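Long-range contacts in Poly(Beta-D-mannuronate) lyase (Pseudopedobacter saltans, PDB 7O79), which probably cleaves alginate as a poly(beta-D-mannuronate) lyase of polysaccharide lyase family 6, built on a right-handed parallel beta-helix: residues A[127-132]-A[157-162]; A[193-198]-A[221-226]. One frame throughout, in Å; residues are numbered along the deposited sequence.

Contact 1: A[127-132]-A[157-162]; sequences NLMQYC and QYCYFK
Gln130 and Gln157 lie side by side, pointing the same way on successive rungs of the beta-helix. In both, CG sits between the backbone N and the carbonyl carbon (chi1 62° and 61°) and the chain runs on extended, which sets the two amides next to each other; their planes are nearly coplanar. NE2 of Gln157 gives a nearly straight bond to OE1 of Gln130, 2.8 Å long and close to the C=O axis. Gln130 NE2 goes on to Glu101, and Gln157 OE1 takes a bond from Lys196, making a polar ladder across the coils. One residue on, the turn begins: Tyr131 and Tyr158 both have positive phi, and their rings stand nearly parallel, planes 16° apart, but slid so far that they barely overlap. Tyr158 CB sits over one face of the Tyr131 ring, 3.8 Å from its centroid, while Tyr131 OH lies over one face of the Tyr158 ring, toward its rim, 3.6 Å from CD2. Lys453 adds a cation-pi contact to Tyr131. On the buried side Cys132 and Cys159 repeat each other, SG beside the backbone N in both; Cys132 N donates to Cys159 SG at 3.5 Å, and Cys132 CB packs 3.8 Å from that sulfur. Backbone bonds bracket the turn, Gln157 N to Met129 O (3.0 Å) before it and Tyr160 N to Cys132 O (2.9 Å) after it. Like side chains thus stack in line, as in other parallel beta-helices: the amide-to-amide hydrogen bond, with outer partners Glu101 and Lys196, fixes how the glutamine amides are turned, and a thiol sulfur accepts from a buried turn N-H.

Contact 2: A[193-198]-A[221-226]; sequences FTIKNN and IGNTVI
Asn198 and Asn223 lie side by side, pointing the same way, their amide planes 12° apart, as successive steps of an asparagine ladder inside the beta-helix turn. Their like chi1 (-58° and -61°) sends both CG atoms in the same direction, so that the amides can lie alongside each other. Asn223 OD1 accepts twice from Asn198: Asn198 ND2 arrives in the carbonyl plane at 3.0 Å, whereas Asn198 N, at 2.8 Å, stands above that plane. At the other end of the same amide, ND2 of Asn223 makes an almost straight 2.9 Å bond to Ile195 O, which it meets from above the carbonyl plane; Ile221 N reaches this oxygen too, at 3.0 Å. The Ile195 side chain crosses that of Asn223 at about a right angle, CG2 3.7 Å from OD1. Asn197 N to Ile221 O and Thr224 N to Asn198 O tie the backbones on either side of the bend, where Asn197 and Gly222 both have positive phi. Asn198 OD1 accepts likewise from Cys159 N, and Asn245 OD1 from Asn223 N: the ladder runs on toward Asn245 and meets cysteine at 159. Three bonds across the contact thus fix the rotation of the buried Asn223 amide, satisfy the turn N-H of Asn198 and give Ile195 O a second donor.

Contact 1 closes before contact 2 opens along the chain, yet their centres lie only 10 Å apart, because strands 128-135, 155-162, 194-201 and 219-226 follow one another as parallel neighbours that turn the same corner of the beta-helix. The inner pair, 155-162 and 194-201, joins the two contacts through an amide-to-backbone bond and a lysine-glutamine bond. Both contacts sit at the same bend of the coil, with cysteines in contact 1 occupying the inward place that asparagines hold in contact 2. Four coils are thereby knit into a continuous stretch of the solenoid, within the chondroitinase B family region.

Contact 1: A[127-132]-A[157-162]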
# COMPACT_ATOMS: atom_id res chain seq x y z
N ASN A 127 -12.86 -9.03 2.65
CA ASN A 127 -12.91 -8.38 3.95
C ASN A 127 -12.78 -6.85 3.83
O ASN A 127 -12.26 -6.32 2.85
CB ASN A 127 -11.81 -8.93 4.87
CG ASN A 127 -11.93 -10.45 5.07
OD1 ASN A 127 -12.80 -10.91 5.81
ND2 ASN A 127 -11.04 -11.21 4.43
N LEU A 128 -13.28 -6.16 4.85
CA LEU A 128 -13.36 -4.70 4.85
C LEU A 128 -12.85 -4.14 6.17
O LEU A 128 -13.23 -4.61 7.24
CB LEU A 128 -14.80 -4.24 4.62
CG LEU A 128 -15.06 -2.74 4.65
CD1 LEU A 128 -14.20 -1.97 3.66
CD2 LEU A 128 -16.53 -2.50 4.35
N MET A 129 -11.95 -3.16 6.08
CA MET A 129 -11.52 -2.34 7.22
C MET A 129 -11.78 -0.88 6.88
O MET A 129 -11.28 -0.39 5.87
CB MET A 129 -10.02 -2.48 7.52
CG MET A 129 -9.63 -1.98 8.91
SD MET A 129 -7.94 -2.41 9.46
CE MET A 129 -6.92 -1.55 8.24
N GLN A 130 -12.52 -0.18 7.75
CA GLN A 130 -12.81 1.22 7.47
C GLN A 130 -13.01 1.99 8.77
O GLN A 130 -13.41 1.42 9.78
CB GLN A 130 -14.03 1.36 6.55
CG GLN A 130 -15.33 0.82 7.14
CD GLN A 130 -16.52 1.02 6.20
OE1 GLN A 130 -16.34 1.13 4.98
NE2 GLN A 130 -17.72 1.06 6.76
N TYR A 131 -12.70 3.28 8.73
CA TYR A 131 -12.76 4.16 9.91
C TYR A 131 -11.96 3.60 11.08
O TYR A 131 -12.41 3.59 12.22
CB TYR A 131 -14.20 4.45 10.31
CG TYR A 131 -14.95 5.10 9.20
CD1 TYR A 131 -14.73 6.44 8.88
CD2 TYR A 131 -15.86 4.39 8.42
CE1 TYR A 131 -15.41 7.07 7.84
CE2 TYR A 131 -16.54 5.01 7.39
CZ TYR A 131 -16.31 6.34 7.11
OH TYR A 131 -16.98 6.96 6.08
N CYS A 132 -10.75 3.15 10.78
CA CYS A 132 -9.82 2.74 11.81
C CYS A 132 -8.61 3.66 11.80
O CYS A 132 -8.28 4.28 10.79
CB CYS A 132 -9.42 1.28 11.63
SG CYS A 132 -10.79 0.10 11.89
N GLN A 157 -10.40 1.36 3.66
CA GLN A 157 -10.83 2.68 3.25
C GLN A 157 -11.14 3.56 4.45
O GLN A 157 -11.52 3.06 5.51
CB GLN A 157 -12.04 2.61 2.29
CG GLN A 157 -13.27 1.96 2.88
CD GLN A 157 -14.40 1.85 1.87
OE1 GLN A 157 -14.22 2.15 0.70
NE2 GLN A 157 -15.57 1.42 2.33
N TYR A 158 -10.98 4.87 4.27
CA TYR A 158 -11.28 5.86 5.31
C TYR A 158 -10.56 5.56 6.61
O TYR A 158 -11.07 5.82 7.70
CB TYR A 158 -12.79 5.97 5.57
CG TYR A 158 -13.63 6.11 4.33
CD1 TYR A 158 -13.50 7.20 3.50
CD2 TYR A 158 -14.61 5.17 4.02
CE1 TYR A 158 -14.28 7.34 2.37
CE2 TYR A 158 -15.40 5.30 2.89
CZ TYR A 158 -15.23 6.38 2.07
OH TYR A 158 -16.02 6.52 0.95
N CYS A 159 -9.34 5.03 6.50
CA CYS A 159 -8.52 4.85 7.68
C CYS A 159 -7.48 5.96 7.78
O CYS A 159 -7.26 6.75 6.86
CB CYS A 159 -7.85 3.47 7.66
SG CYS A 159 -9.04 2.12 7.91
N TYR A 160 -6.85 6.02 8.95
CA TYR A 160 -5.92 7.08 9.30
C TYR A 160 -4.63 6.44 9.79
O TYR A 160 -4.65 5.69 10.78
CB TYR A 160 -6.55 7.99 10.36
CG TYR A 160 -5.79 9.24 10.71
CD1 TYR A 160 -4.91 9.83 9.81
CD2 TYR A 160 -5.97 9.85 11.95
CE1 TYR A 160 -4.23 10.99 10.14
CE2 TYR A 160 -5.29 11.01 12.29
CZ TYR A 160 -4.43 11.58 11.38
OH TYR A 160 -3.76 12.72 11.72
N PHE A 161 -3.51 6.73 9.12
CA PHE A 161 -2.20 6.20 9.48
C PHE A 161 -1.28 7.37 9.82
O PHE A 161 -0.91 8.14 8.93
CB PHE A 161 -1.61 5.32 8.37
CG PHE A 161 -2.56 4.26 7.86
CD1 PHE A 161 -3.49 4.56 6.88
CD2 PHE A 161 -2.52 2.97 8.38
CE1 PHE A 161 -4.37 3.59 6.40
CE2 PHE A 161 -3.39 1.99 7.92
CZ PHE A 161 -4.33 2.31 6.93
N LYS A 162 -0.90 7.47 11.08
CA LYS A 162 -0.29 8.68 11.62
C LYS A 162 0.97 8.37 12.41
O LYS A 162 0.97 7.45 13.24
CB LYS A 162 -1.28 9.42 12.52
CG LYS A 162 -0.70 10.66 13.16
CD LYS A 162 -1.70 11.31 14.10
CE LYS A 162 -1.46 12.81 14.23
NZ LYS A 162 -2.29 13.41 15.32

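Contact 2: A[193-198]-A[221-226]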
# COMPACT_ATOMS: atom_id res chain seq x y z
N PHE A 193 -6.78 -5.97 -4.28
CA PHE A 193 -6.79 -5.25 -3.00
C PHE A 193 -7.08 -3.78 -3.25
O PHE A 193 -6.55 -3.19 -4.19
CB PHE A 193 -5.44 -5.42 -2.29
CG PHE A 193 -5.47 -5.11 -0.81
CD1 PHE A 193 -5.45 -3.80 -0.35
CD2 PHE A 193 -5.48 -6.15 0.12
CE1 PHE A 193 -5.45 -3.52 1.03
CE2 PHE A 193 -5.50 -5.88 1.48
CZ PHE A 193 -5.48 -4.58 1.94
N THR A 194 -7.92 -3.19 -2.42
CA THR A 194 -8.30 -1.79 -2.58
C THR A 194 -7.79 -0.99 -1.40
O THR A 194 -8.13 -1.29 -0.25
CB THR A 194 -9.82 -1.65 -2.71
OG1 THR A 194 -10.24 -2.20 -3.96
CG2 THR A 194 -10.22 -0.16 -2.64
N ILE A 195 -6.97 0.02 -1.69
CA ILE A 195 -6.51 1.00 -0.71
C ILE A 195 -7.15 2.32 -1.13
O ILE A 195 -6.69 2.94 -2.09
CB ILE A 195 -4.99 1.11 -0.68
CG1 ILE A 195 -4.32 -0.23 -0.34
CG2 ILE A 195 -4.56 2.23 0.28
CD1 ILE A 195 -2.76 -0.17 -0.47
N LYS A 196 -8.19 2.77 -0.42
CA LYS A 196 -9.03 3.83 -0.96
C LYS A 196 -9.37 4.86 0.11
O LYS A 196 -9.72 4.50 1.24
CB LYS A 196 -10.31 3.25 -1.56
CG LYS A 196 -11.32 4.29 -2.12
CD LYS A 196 -12.60 3.56 -2.57
CE LYS A 196 -13.84 4.47 -2.58
NZ LYS A 196 -14.54 4.42 -1.24
N ASN A 197 -9.26 6.14 -0.25
CA ASN A 197 -9.69 7.26 0.60
C ASN A 197 -9.12 7.14 2.01
O ASN A 197 -9.82 7.34 3.00
CB ASN A 197 -11.22 7.38 0.67
CG ASN A 197 -11.85 7.65 -0.67
OD1 ASN A 197 -11.26 8.30 -1.53
ND2 ASN A 197 -13.08 7.20 -0.85
N ASN A 198 -7.82 6.82 2.10
CA ASN A 198 -7.15 6.85 3.39
C ASN A 198 -6.27 8.10 3.51
O ASN A 198 -5.85 8.68 2.50
CB ASN A 198 -6.28 5.60 3.60
CG ASN A 198 -7.07 4.33 3.49
OD1 ASN A 198 -7.86 4.00 4.38
ND2 ASN A 198 -6.92 3.64 2.36
N ILE A 221 -6.60 4.38 -4.69
CA ILE A 221 -7.55 5.40 -5.16
C ILE A 221 -7.80 6.42 -4.06
O ILE A 221 -8.14 6.06 -2.94
CB ILE A 221 -8.91 4.79 -5.56
CG1 ILE A 221 -8.77 3.56 -6.45
CG2 ILE A 221 -9.77 5.84 -6.27
CD1 ILE A 221 -7.95 3.83 -7.67
N GLY A 222 -7.65 7.71 -4.40
CA GLY A 222 -8.19 8.77 -3.56
C GLY A 222 -7.61 8.87 -2.17
O GLY A 222 -8.29 9.32 -1.25
N ASN A 223 -6.35 8.47 -1.99
CA ASN A 223 -5.66 8.60 -0.71
C ASN A 223 -4.94 9.95 -0.63
O ASN A 223 -4.52 10.51 -1.65
CB ASN A 223 -4.64 7.48 -0.56
CG ASN A 223 -5.28 6.11 -0.57
OD1 ASN A 223 -5.86 5.66 0.43
ND2 ASN A 223 -5.22 5.45 -1.72
N THR A 224 -4.76 10.44 0.59
CA THR A 224 -4.03 11.67 0.84
C THR A 224 -2.79 11.32 1.67
O THR A 224 -2.92 10.75 2.76
CB THR A 224 -4.92 12.70 1.57
OG1 THR A 224 -5.94 13.14 0.68
CG2 THR A 224 -4.10 13.91 2.01
N VAL A 225 -1.61 11.64 1.14
CA VAL A 225 -0.33 11.30 1.78
C VAL A 225 0.41 12.60 2.09
O VAL A 225 0.91 13.26 1.18
CB VAL A 225 0.53 10.38 0.90
CG1 VAL A 225 1.81 10.05 1.61
CG2 VAL A 225 -0.23 9.09 0.54
N ILE A 226 0.52 12.92 3.37
CA ILE A 226 1.02 14.22 3.81
C ILE A 226 2.37 14.02 4.50
O ILE A 226 2.47 13.27 5.48
CB ILE A 226 0.03 14.92 4.75
CG1 ILE A 226 -1.27 15.25 3.99
CG2 ILE A 226 0.64 16.21 5.30
CD1 ILE A 226 -2.31 15.97 4.83